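Side-chain contact in ESSB (Geobacillus thermodenitrificans, PDB 2YNQ), which is a membrane component of the type VII secretion system, seen here as its extracellular domain, and probably takes part in protein export: residues Y12-S15 / T16-L20. Residues are numbered along the deposited sequence; the frame is centred on the assembly and turned at random.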
# COMPACT_ATOMS: atom_id res chain seq x y z
N TYR D 12 0.48 27.43 -0.78
CA TYR D 12 1.88 27.11 -1.10
C TYR D 12 2.84 27.41 0.05
O TYR D 12 3.74 26.62 0.31
CB TYR D 12 2.35 27.85 -2.35
CG TYR D 12 1.69 27.41 -3.64
CD1 TYR D 12 0.90 26.27 -3.71
CD2 TYR D 12 1.87 28.16 -4.80
CE1 TYR D 12 0.30 25.88 -4.90
CE2 TYR D 12 1.29 27.78 -5.99
CZ TYR D 12 0.50 26.64 -6.04
OH TYR D 12 -0.07 26.27 -7.23
N ILE D 13 2.65 28.55 0.71
CA ILE D 13 3.48 28.92 1.84
C ILE D 13 3.15 27.96 2.97
O ILE D 13 4.04 27.40 3.62
CB ILE D 13 3.24 30.40 2.28
CG1 ILE D 13 3.72 31.40 1.22
CG2 ILE D 13 3.82 30.68 3.67
CD1 ILE D 13 5.23 31.30 0.83
N GLN D 14 1.86 27.74 3.18
CA GLN D 14 1.41 26.83 4.23
C GLN D 14 1.90 25.38 4.04
O GLN D 14 2.33 24.74 5.00
CB GLN D 14 -0.10 26.91 4.38
CG GLN D 14 -0.68 26.00 5.44
CD GLN D 14 -2.21 26.15 5.55
OE1 GLN D 14 -2.74 27.28 5.52
NE2 GLN D 14 -2.92 25.01 5.65
N SER D 15 1.87 24.87 2.81
CA SER D 15 2.34 23.51 2.57
C SER D 15 3.86 23.40 2.73
O SER D 15 4.36 22.34 3.12
CB SER D 15 1.89 22.96 1.21
OG SER D 15 2.57 23.59 0.14
N THR D 16 4.56 24.49 2.43
CA THR D 16 5.99 24.54 2.59
C THR D 16 6.29 24.45 4.08
O THR D 16 7.13 23.65 4.49
CB THR D 16 6.57 25.81 1.98
OG1 THR D 16 6.43 25.73 0.56
CG2 THR D 16 8.05 25.97 2.33
N GLU D 17 5.58 25.23 4.89
CA GLU D 17 5.78 25.20 6.32
C GLU D 17 5.55 23.80 6.92
O GLU D 17 6.24 23.38 7.85
CB GLU D 17 4.91 26.26 7.01
CG GLU D 17 4.91 26.18 8.53
CD GLU D 17 4.25 27.39 9.21
OE1 GLU D 17 3.91 28.38 8.52
OE2 GLU D 17 4.08 27.34 10.44
N LEU D 18 4.56 23.09 6.39
CA LEU D 18 4.22 21.76 6.92
C LEU D 18 5.20 20.72 6.40
O LEU D 18 5.67 19.87 7.16
CB LEU D 18 2.78 21.38 6.58
CG LEU D 18 1.71 22.28 7.19
CD1 LEU D 18 0.47 22.15 6.34
CD2 LEU D 18 1.41 21.95 8.67
N PHE D 19 5.58 20.85 5.13
CA PHE D 19 6.52 19.91 4.53
C PHE D 19 7.89 19.93 5.18
O PHE D 19 8.48 18.87 5.45
CB PHE D 19 6.67 20.15 3.04
CG PHE D 19 7.56 19.15 2.39
CD1 PHE D 19 7.10 17.84 2.15
CD2 PHE D 19 8.86 19.50 2.03
CE1 PHE D 19 7.92 16.91 1.56
CE2 PHE D 19 9.70 18.56 1.44
CZ PHE D 19 9.23 17.26 1.20
N LEU D 20 8.40 21.14 5.44
CA LEU D 20 9.70 21.31 6.08
C LEU D 20 9.76 20.68 7.47
O LEU D 20 10.85 20.50 8.02
CB LEU D 20 10.06 22.79 6.13
CG LEU D 20 10.45 23.35 4.77
CD1 LEU D 20 10.81 24.81 4.88
CD2 LEU D 20 11.61 22.56 4.21
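The carbonyl oxygen of Tyr12 meets both the backbone and the side chain of Thr16 one helical turn on. Thr16 N donates to Tyr12 O at 3.1 Å. Thr16 OG1 lies 2.8 Å from the same Tyr12 O. With its chi1 of -69° placing OG1 beside its own backbone N, Thr16 can fold the hydroxyl back over the preceding turn; OG1 also hydrogen-bonds OE2 of Glu46 in helix 41-53, and how its single proton is shared with Tyr12 O stays open. Ser15, the buried member, is small enough to pack against Leu31 of helix 24-31, and its OG pairs with OE1 of Glu46. Two neighbouring hydroxyls thus face one carboxylate, and whichever protons point to it would probably ease its negative charge. Regular i to i+4 bonds continue the helix, the straightest running from Glu17 N to Ile13 O (2.9 Å, 163° at the hydrogen). Farther out, Gln14 and Leu18 lie side by side and point the same way, Gln14 CG touching Leu18 CD1 at 4.1 Å; the aliphatic part of the glutamine suits this apolar neighbour, while its amide reaches Thr30 through a weak hydrogen bond. All this belongs to helix 7-19 of the EssB extracellular domain: Leu18 packs on helix 24-31 through Val27 and Thr30, whereas Tyr12 and Phe19 lean on helix 41-53.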